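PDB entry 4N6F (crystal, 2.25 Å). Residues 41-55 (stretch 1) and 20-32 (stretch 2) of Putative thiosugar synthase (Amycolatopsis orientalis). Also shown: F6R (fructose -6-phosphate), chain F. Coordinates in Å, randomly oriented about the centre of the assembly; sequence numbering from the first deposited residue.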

ATOM      1  N   ASP A  41       8.745 -11.722  17.434  1.00 35.42           N
ATOM      2  CA  ASP A  41       7.586 -11.853  16.553  1.00 36.63           C
ATOM      3  C   ASP A  41       7.561 -10.771  15.487  1.00 34.43           C
ATOM      4  O   ASP A  41       7.225 -11.021  14.336  1.00 35.42           O
ATOM      5  CB  ASP A  41       6.286 -11.811  17.362  1.00 39.44           C
ATOM      6  CG  ASP A  41       6.085 -13.051  18.231  1.00 40.97           C
ATOM      7  OD1 ASP A  41       6.535 -14.167  17.857  1.00 42.52           O
ATOM      8  OD2 ASP A  41       5.455 -12.903  19.299  1.00 45.08           O
ATOM      9  N   VAL A  42       7.931  -9.566  15.888  1.00 34.03           N
ATOM     10  CA  VAL A  42       7.926  -8.414  15.002  1.00 32.79           C
ATOM     11  C   VAL A  42       9.034  -8.532  13.951  1.00 31.33           C
ATOM     12  O   VAL A  42       8.784  -8.290  12.775  1.00 29.25           O
ATOM     13  CB  VAL A  42       8.014  -7.106  15.827  1.00 34.05           C
ATOM     14  CG1 VAL A  42       8.757  -6.011  15.105  1.00 35.94           C
ATOM     15  CG2 VAL A  42       6.619  -6.637  16.225  1.00 35.05           C
ATOM     16  N   LEU A  43      10.244  -8.912  14.362  1.00 29.39           N
ATOM     17  CA  LEU A  43      11.331  -9.080  13.395  1.00 29.44           C
ATOM     18  C   LEU A  43      11.049 -10.226  12.414  1.00 29.42           C
ATOM     19  O   LEU A  43      11.341 -10.094  11.224  1.00 27.90           O
ATOM     20  CB  LEU A  43      12.686  -9.267  14.082  1.00 28.67           C
ATOM     21  CG  LEU A  43      13.260  -8.034  14.801  1.00 29.21           C
ATOM     22  CD1 LEU A  43      14.565  -8.382  15.507  1.00 29.44           C
ATOM     23  CD2 LEU A  43      13.489  -6.862  13.863  1.00 29.42           C
ATOM     24  N   ASN A  44      10.472 -11.326  12.905  1.00 28.81           N
ATOM     25  CA  ASN A  44      10.054 -12.430  12.030  1.00 29.27           C
ATOM     26  C   ASN A  44       8.970 -12.007  11.049  1.00 27.53           C
ATOM     27  O   ASN A  44       9.136 -12.163   9.847  1.00 26.58           O
ATOM     28  CB  ASN A  44       9.555 -13.648  12.833  1.00 30.64           C
ATOM     29  CG  ASN A  44      10.690 -14.506  13.375  1.00 33.59           C
ATOM     30  OD1 ASN A  44      11.768 -14.588  12.781  1.00 34.72           O
ATOM     31  ND2 ASN A  44      10.443 -15.168  14.501  1.00 35.30           N
ATOM     32  N   ALA A  45       7.868 -11.467  11.560  1.00 25.84           N
ATOM     33  CA  ALA A  45       6.721 -11.124  10.707  1.00 26.16           C
ATOM     34  C   ALA A  45       6.972  -9.938   9.758  1.00 26.51           C
ATOM     35  O   ALA A  45       6.399  -9.885   8.678  1.00 26.76           O
ATOM     36  CB  ALA A  45       5.489 -10.859  11.552  1.00 26.15           C
ATOM     37  N   ALA A  46       7.810  -8.986  10.161  1.00 26.53           N
ATOM     38  CA  ALA A  46       8.247  -7.922   9.247  1.00 27.06           C
ATOM     39  C   ALA A  46       9.202  -8.410   8.134  1.00 27.00           C
ATOM     40  O   ALA A  46       9.379  -7.719   7.135  1.00 26.38           O
ATOM     41  CB  ALA A  46       8.896  -6.789  10.026  1.00 26.27           C
ATOM     42  N   GLY A  47       9.810  -9.588   8.304  1.00 27.34           N
ATOM     43  CA  GLY A  47      10.785 -10.108   7.331  1.00 26.58           C
ATOM     44  C   GLY A  47      12.088  -9.325   7.379  1.00 26.93           C
ATOM     45  O   GLY A  47      12.826  -9.261   6.395  1.00 27.60           O
ATOM     46  N   ALA A  48      12.357  -8.735   8.535  1.00 25.31           N
ATOM     47  CA  ALA A  48      13.519  -7.887   8.757  1.00 25.92           C
ATOM     48  C   ALA A  48      14.853  -8.625   8.661  1.00 25.29           C
ATOM     49  O   ALA A  48      14.950  -9.795   9.020  1.00 25.50           O
ATOM     50  CB  ALA A  48      13.406  -7.243  10.132  1.00 25.33           C
ATOM     51  N   ASP A  49      15.886  -7.920   8.208  1.00 25.60           N
ATOM     52  CA  ASP A  49      17.257  -8.458   8.204  1.00 25.48           C
ATOM     53  C   ASP A  49      18.286  -7.529   8.849  1.00 24.79           C
ATOM     54  O   ASP A  49      19.491  -7.759   8.736  1.00 24.88           O
ATOM     55  CB  ASP A  49      17.686  -8.837   6.774  1.00 26.32           C
ATOM     56  CG  ASP A  49      17.835  -7.625   5.841  1.00 27.42           C
ATOM     57  OD1 ASP A  49      17.809  -6.456   6.298  1.00 27.05           O
ATOM     58  OD2 ASP A  49      17.988  -7.858   4.622  1.00 26.94           O
ATOM     59  N   VAL A  50      17.813  -6.488   9.533  1.00 24.30           N
ATOM     60  CA  VAL A  50      18.685  -5.585  10.276  1.00 23.78           C
ATOM     61  C   VAL A  50      18.306  -5.660  11.759  1.00 23.53           C
ATOM     62  O   VAL A  50      17.140  -5.556  12.106  1.00 21.89           O
ATOM     63  CB  VAL A  50      18.551  -4.134   9.770  1.00 23.98           C
ATOM     64  CG1 VAL A  50      19.257  -3.155  10.698  1.00 24.06           C
ATOM     65  CG2 VAL A  50      19.119  -4.013   8.363  1.00 24.54           C
ATOM     66  N   PHE A  51      19.302  -5.833  12.619  1.00 23.97           N
ATOM     67  CA  PHE A  51      19.094  -5.917  14.055  1.00 24.70           C
ATOM     68  C   PHE A  51      19.704  -4.684  14.690  1.00 24.57           C
ATOM     69  O   PHE A  51      20.917  -4.555  14.753  1.00 24.61           O
ATOM     70  CB  PHE A  51      19.747  -7.195  14.597  1.00 25.52           C
ATOM     71  CG  PHE A  51      19.668  -7.341  16.090  1.00 25.84           C
ATOM     72  CD1 PHE A  51      18.448  -7.295  16.742  1.00 26.22           C
ATOM     73  CD2 PHE A  51      20.821  -7.536  16.848  1.00 27.23           C
ATOM     74  CE1 PHE A  51      18.371  -7.426  18.123  1.00 26.74           C
ATOM     75  CE2 PHE A  51      20.752  -7.663  18.232  1.00 27.48           C
ATOM     76  CZ  PHE A  51      19.519  -7.611  18.869  1.00 26.61           C
ATOM     77  N   ILE A  52      18.871  -3.778  15.156  1.00 25.92           N
ATOM     78  CA  ILE A  52      19.350  -2.547  15.715  1.00 27.26           C
ATOM     79  C   ILE A  52      19.603  -2.786  17.178  1.00 30.03           C
ATOM     80  O   ILE A  52      18.720  -3.049  17.911  1.00 30.64           O
ATOM     81  CB  ILE A  52      18.366  -1.401  15.509  1.00 27.46           C
ATOM     82  CG1 ILE A  52      18.260  -1.030  14.048  1.00 27.59           C
ATOM     83  CG2 ILE A  52      18.804  -0.194  16.288  1.00 28.30           C
ATOM     84  CD1 ILE A  52      16.981  -0.373  13.689  1.00 28.33           C
ATOM     85  N   THR A  53      20.852  -2.711  17.569  1.00 32.61           N
ATOM     86  CA  THR A  53      21.279  -3.189  18.838  1.00 34.23           C
ATOM     87  C   THR A  53      21.894  -2.184  19.777  1.00 35.80           C
ATOM     88  O   THR A  53      22.603  -1.306  19.390  1.00 34.43           O
ATOM     89  CB  THR A  53      22.192  -4.391  18.685  1.00 20.00           C
ATOM     90  OG1 THR A  53      22.329  -5.026  19.946  1.00 20.00           O
ATOM     91  CG2 THR A  53      23.517  -3.986  18.202  1.00 20.00           C
ATOM     92  N   THR A  54      21.562  -2.363  21.038  1.00 38.97           N
ATOM     93  CA  THR A  54      22.097  -1.627  22.162  1.00 41.89           C
ATOM     94  C   THR A  54      22.981  -2.504  23.055  1.00 43.31           C
ATOM     95  O   THR A  54      23.209  -2.202  24.185  1.00 42.26           O
ATOM     96  CB  THR A  54      20.975  -0.984  22.998  1.00 43.68           C
ATOM     97  OG1 THR A  54      20.042  -1.978  23.381  1.00 42.97           O
ATOM     98  CG2 THR A  54      20.231   0.019  22.189  1.00 45.46           C
ATOM     99  N   VAL A  55      23.455  -3.608  22.544  1.00 42.78           N
ATOM    100  CA  VAL A  55      24.057  -4.609  23.402  1.00 43.90           C
ATOM    101  C   VAL A  55      25.313  -4.013  24.013  1.00 42.30           C
ATOM    102  O   VAL A  55      26.101  -3.342  23.340  1.00 38.35           O
ATOM    103  CB  VAL A  55      24.383  -5.939  22.689  1.00 45.96           C
ATOM    104  CG1 VAL A  55      25.472  -5.769  21.642  1.00 47.93           C
ATOM    105  CG2 VAL A  55      24.815  -6.985  23.710  1.00 47.96           C
TER
HETATM  106  C1  F6R F 304      15.807   5.742  15.679  1.00 34.09           C
HETATM  107  C2  F6R F 304      14.568   5.033  16.149  1.00 36.57           C
HETATM  108  C3  F6R F 304      13.301   5.770  16.511  1.00 35.05           C
HETATM  109  C4  F6R F 304      12.604   6.185  15.214  1.00 32.46           C
HETATM  110  C5  F6R F 304      11.144   6.576  15.458  1.00 30.85           C
HETATM  111  C6  F6R F 304      10.325   6.456  14.189  1.00 29.00           C
HETATM  112  O2  F6R F 304      14.548   3.801  16.195  1.00 41.14           O
HETATM  113  O3  F6R F 304      13.503   6.914  17.347  1.00 32.63           O
HETATM  114  O4  F6R F 304      13.294   7.307  14.640  1.00 32.15           O
HETATM  115  O5  F6R F 304      10.543   5.755  16.456  1.00 28.86           O
HETATM  116  O6  F6R F 304       9.029   6.986  14.443  1.00 28.59           O
HETATM  117  P   F6R F 304       7.751   6.077  14.732  1.00 27.31           P
HETATM  118  O1P F6R F 304       7.960   5.632  16.148  1.00 25.96           O
HETATM  119  O2P F6R F 304       7.777   4.947  13.738  1.00 29.47           O
HETATM  120  O3P F6R F 304       6.636   7.048  14.467  1.00 26.98           O
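Stretch 2 (20-32) REFRSRILVGIEQ

Stretch 2 packs its strand 26-28 antiparallel against the helix that opens stretch 1, while the loop before that strand meets the helix exit and the residues after it meet Phe51, Ile52 and Thr54, in a largely apolar contact pinned by direct hydrogen bonds around Asp49 and Gly47 and supplemented by bridging waters. Together the two surfaces bury 854 Å². The axes of helix 41-46 and strand 26-28 run at 176°, with a closest approach of 9.2 Å, and the CA atoms of Leu43 and Val28 face each other at 7.0 Å. Val28 points toward the helix: its CG1 lies 3.4 Å from Val42 CG1, and its CG2 3.9 Å from Ala46 CB. Ala46 CB also meets Ile26 CG2 at 4.0 Å.

The helix ends in a Schellman motif, with Gly47 at positive phi. Here the two backbones draw closer, the CA atoms of Ala48 and Ser24 being 5.4 Å apart. Ser24 OG donates to Gly47 O at 2.6 Å, while the loop between the two strands of stretch 2 presents successive amides to one carboxylate oxygen: Arg23 N and Ser24 N donate to Asp49 OD2 at 2.8 and 3.0 Å.

Beyond this point stretch 1 becomes extended. Val50 CG2 is 3.4 Å from both Phe22 CD2 and Leu27 CD2, so it touches residues from both strands of stretch 2. No direct backbone hydrogen bond joins strand 26-28 to the strand that starts at Val50; instead, water 5 donates to Val28 O and Val50 O and accepts from Ile52 N, and water 6 links Val28 N to Val50 O. Farther along, Ile30 CD1 lies 3.6 Å from Phe51 CE1, and Ile52 CD1 approaches Val28 O at 3.5 Å. Ile52 CG2 lies 3.8 Å from Glu31 OE1, which is itself 2.7 Å from O2 of the bound fructose-6-phosphate.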

ATOM      1  N   ARG A  20      28.117  -6.941   4.045  1.00 28.70           N
ATOM      2  CA  ARG A  20      26.748  -7.008   4.584  1.00 28.59           C
ATOM      3  C   ARG A  20      25.733  -6.411   3.610  1.00 27.75           C
ATOM      4  O   ARG A  20      25.832  -5.239   3.232  1.00 26.29           O
ATOM      5  CB  ARG A  20      26.663  -6.299   5.939  1.00 31.20           C
ATOM      6  CG  ARG A  20      27.511  -6.919   7.051  1.00 34.18           C
ATOM      7  CD  ARG A  20      27.183  -8.389   7.306  1.00 37.44           C
ATOM      8  NE  ARG A  20      25.738  -8.626   7.381  1.00 41.32           N
ATOM      9  CZ  ARG A  20      25.160  -9.819   7.485  1.00 45.78           C
ATOM     10  NH1 ARG A  20      25.886 -10.928   7.533  1.00 49.13           N
ATOM     11  NH2 ARG A  20      23.834  -9.905   7.533  1.00 48.54           N
ATOM     12  N   GLU A  21      24.757  -7.227   3.220  1.00 27.20           N
ATOM     13  CA  GLU A  21      23.700  -6.815   2.311  1.00 28.95           C
ATOM     14  C   GLU A  21      22.412  -6.498   3.073  1.00 27.87           C
ATOM     15  O   GLU A  21      22.028  -7.237   3.980  1.00 27.75           O
ATOM     16  CB  GLU A  21      23.450  -7.915   1.276  1.00 31.08           C
ATOM     17  CG  GLU A  21      24.642  -8.127   0.352  1.00 36.14           C
ATOM     18  CD  GLU A  21      24.499  -9.317  -0.574  1.00 39.00           C
ATOM     19  OE1 GLU A  21      23.902 -10.331  -0.164  1.00 46.66           O
ATOM     20  OE2 GLU A  21      24.996  -9.247  -1.709  1.00 42.72           O
ATOM     21  N   PHE A  22      21.765  -5.396   2.697  1.00 26.04           N
ATOM     22  CA  PHE A  22      20.451  -5.019   3.217  1.00 26.13           C
ATOM     23  C   PHE A  22      19.434  -5.305   2.133  1.00 26.42           C
ATOM     24  O   PHE A  22      19.452  -4.640   1.092  1.00 24.81           O
ATOM     25  CB  PHE A  22      20.372  -3.521   3.529  1.00 26.45           C
ATOM     26  CG  PHE A  22      21.264  -3.067   4.655  1.00 28.01           C
ATOM     27  CD1 PHE A  22      22.648  -3.154   4.554  1.00 27.66           C
ATOM     28  CD2 PHE A  22      20.716  -2.503   5.798  1.00 28.57           C
ATOM     29  CE1 PHE A  22      23.467  -2.730   5.587  1.00 28.24           C
ATOM     30  CE2 PHE A  22      21.529  -2.059   6.830  1.00 29.63           C
ATOM     31  CZ  PHE A  22      22.910  -2.174   6.724  1.00 29.15           C
ATOM     32  N   ARG A  23      18.542  -6.263   2.386  1.00 27.17           N
ATOM     33  CA  ARG A  23      17.509  -6.655   1.431  1.00 29.69           C
ATOM     34  C   ARG A  23      16.087  -6.297   1.869  1.00 27.86           C
ATOM     35  O   ARG A  23      15.274  -5.848   1.054  1.00 26.64           O
ATOM     36  CB  ARG A  23      17.554  -8.165   1.198  1.00 33.20           C
ATOM     37  CG  ARG A  23      18.820  -8.671   0.535  1.00 37.75           C
ATOM     38  CD  ARG A  23      18.732 -10.173   0.284  1.00 40.49           C
ATOM     39  NE  ARG A  23      19.348 -10.526  -0.990  1.00 44.47           N
ATOM     40  CZ  ARG A  23      20.650 -10.732  -1.175  1.00 48.17           C
ATOM     41  NH1 ARG A  23      21.506 -10.629  -0.165  1.00 48.71           N
ATOM     42  NH2 ARG A  23      21.103 -11.043  -2.388  1.00 50.74           N
ATOM     43  N   SER A  24      15.769  -6.555   3.135  1.00 26.01           N
ATOM     44  CA  SER A  24      14.437  -6.298   3.654  1.00 26.41           C
ATOM     45  C   SER A  24      14.115  -4.828   3.529  1.00 24.85           C
ATOM     46  O   SER A  24      14.953  -3.987   3.824  1.00 23.34           O
ATOM     47  CB  SER A  24      14.320  -6.678   5.128  1.00 27.74           C
ATOM     48  OG  SER A  24      14.831  -7.979   5.342  1.00 30.57           O
ATOM     49  N   ARG A  25      12.885  -4.549   3.117  1.00 24.06           N
ATOM     50  CA  ARG A  25      12.413  -3.200   2.877  1.00 25.06           C
ATOM     51  C   ARG A  25      11.745  -2.565   4.096  1.00 24.65           C
ATOM     52  O   ARG A  25      11.300  -1.420   4.033  1.00 24.80           O
ATOM     53  CB  ARG A  25      11.417  -3.236   1.722  1.00 26.22           C
ATOM     54  CG  ARG A  25      11.983  -3.834   0.453  1.00 26.99           C
ATOM     55  CD  ARG A  25      13.023  -2.890  -0.105  1.00 27.06           C
ATOM     56  NE  ARG A  25      13.704  -3.430  -1.271  1.00 27.40           N
ATOM     57  CZ  ARG A  25      14.319  -2.687  -2.186  1.00 27.40           C
ATOM     58  NH1 ARG A  25      14.340  -1.363  -2.089  1.00 25.38           N
ATOM     59  NH2 ARG A  25      14.906  -3.279  -3.212  1.00 28.98           N
ATOM     60  N   ILE A  26      11.652  -3.321   5.184  1.00 24.39           N
ATOM     61  CA  ILE A  26      11.155  -2.823   6.456  1.00 24.56           C
ATOM     62  C   ILE A  26      12.285  -2.926   7.473  1.00 24.75           C
ATOM     63  O   ILE A  26      12.841  -4.009   7.678  1.00 23.26           O
ATOM     64  CB  ILE A  26       9.967  -3.662   6.966  1.00 24.22           C
ATOM     65  CG1 ILE A  26       8.775  -3.592   6.005  1.00 24.63           C
ATOM     66  CG2 ILE A  26       9.535  -3.190   8.336  1.00 24.32           C
ATOM     67  CD1 ILE A  26       8.178  -2.205   5.856  1.00 24.72           C
ATOM     68  N   LEU A  27      12.638  -1.796   8.081  1.00 24.77           N
ATOM     69  CA  LEU A  27      13.498  -1.784   9.253  1.00 26.19           C
ATOM     70  C   LEU A  27      12.592  -1.579  10.457  1.00 26.18           C
ATOM     71  O   LEU A  27      11.619  -0.826  10.380  1.00 25.63           O
ATOM     72  CB  LEU A  27      14.527  -0.655   9.179  1.00 27.46           C
ATOM     73  CG  LEU A  27      15.570  -0.674   8.058  1.00 29.03           C
ATOM     74  CD1 LEU A  27      16.369   0.617   8.049  1.00 32.26           C
ATOM     75  CD2 LEU A  27      16.538  -1.808   8.235  1.00 31.34           C
ATOM     76  N   VAL A  28      12.897  -2.247  11.562  1.00 26.74           N
ATOM     77  CA  VAL A  28      12.105  -2.111  12.775  1.00 27.23           C
ATOM     78  C   VAL A  28      12.938  -1.470  13.868  1.00 28.08           C
ATOM     79  O   VAL A  28      13.980  -2.000  14.262  1.00 25.50           O
ATOM     80  CB  VAL A  28      11.571  -3.461  13.271  1.00 28.75           C
ATOM     81  CG1 VAL A  28      10.687  -3.251  14.491  1.00 31.32           C
ATOM     82  CG2 VAL A  28      10.780  -4.156  12.176  1.00 29.34           C
ATOM     83  N   GLY A  29      12.464  -0.322  14.354  1.00 30.69           N
ATOM     84  CA  GLY A  29      13.167   0.434  15.374  1.00 31.80           C
ATOM     85  C   GLY A  29      12.806  -0.146  16.721  1.00 34.32           C
ATOM     86  O   GLY A  29      11.908   0.355  17.400  1.00 36.70           O
ATOM     87  N   ILE A  30      13.521  -1.202  17.094  1.00 35.60           N
ATOM     88  CA  ILE A  30      13.222  -1.988  18.291  1.00 37.62           C
ATOM     89  C   ILE A  30      13.953  -1.508  19.539  1.00 40.79           C
ATOM     90  O   ILE A  30      13.686  -2.016  20.627  1.00 42.50           O
ATOM     91  CB  ILE A  30      13.629  -3.477  18.115  1.00 36.71           C
ATOM     92  CG1 ILE A  30      15.125  -3.598  17.797  1.00 35.69           C
ATOM     93  CG2 ILE A  30      12.792  -4.150  17.036  1.00 36.24           C
ATOM     94  CD1 ILE A  30      15.695  -4.969  18.069  1.00 36.68           C
ATOM     95  N   GLU A  31      14.875  -0.553  19.397  1.00 42.82           N
ATOM     96  CA  GLU A  31      15.870  -0.312  20.454  1.00 46.13           C
ATOM     97  C   GLU A  31      15.271  -0.008  21.843  1.00 48.46           C
ATOM     98  O   GLU A  31      15.926  -0.258  22.851  1.00 47.56           O
ATOM     99  CB  GLU A  31      16.936   0.739  20.041  1.00 46.20           C
ATOM    100  CG  GLU A  31      16.442   2.127  19.637  1.00 44.07           C
ATOM    101  CD  GLU A  31      16.513   2.362  18.126  1.00 43.18           C
ATOM    102  OE1 GLU A  31      15.745   1.701  17.401  1.00 39.18           O
ATOM    103  OE2 GLU A  31      17.322   3.210  17.664  1.00 38.27           O
ATOM    104  N   GLN A  32      14.031   0.479  21.891  1.00 50.99           N
ATOM    105  CA  GLN A  32      13.353   0.760  23.164  1.00 57.55           C
ATOM    106  C   GLN A  32      12.490  -0.394  23.692  1.00 56.12           C
ATOM    107  O   GLN A  32      12.015  -0.343  24.818  1.00 55.49           O
ATOM    108  CB  GLN A  32      12.494   2.019  23.031  1.00 61.56           C
ATOM    109  CG  GLN A  32      13.307   3.276  22.778  1.00 65.25           C
ATOM    110  CD  GLN A  32      12.502   4.545  22.988  1.00 71.35           C
ATOM    111  OE1 GLN A  32      11.352   4.647  22.543  1.00 72.67           O
ATOM    112  NE2 GLN A  32      13.102   5.526  23.665  1.00 72.99           N
TER
HETATM  113  O   HOH W   1      21.259  -7.671   6.435  1.00 32.83           O
HETATM  114  O   HOH W   2      16.813  -3.946   5.835  1.00 27.40           O
HETATM  115  O   HOH W   3      15.305  -4.933   8.131  1.00 23.07           O
HETATM  116  O   HOH W   4      10.906  -6.530   5.073  1.00 35.15           O
HETATM  117  O   HOH W   5      16.180  -4.106  14.487  1.00 27.12           O
HETATM  118  O   HOH W   6      15.010  -4.219  10.989  1.00 28.40           O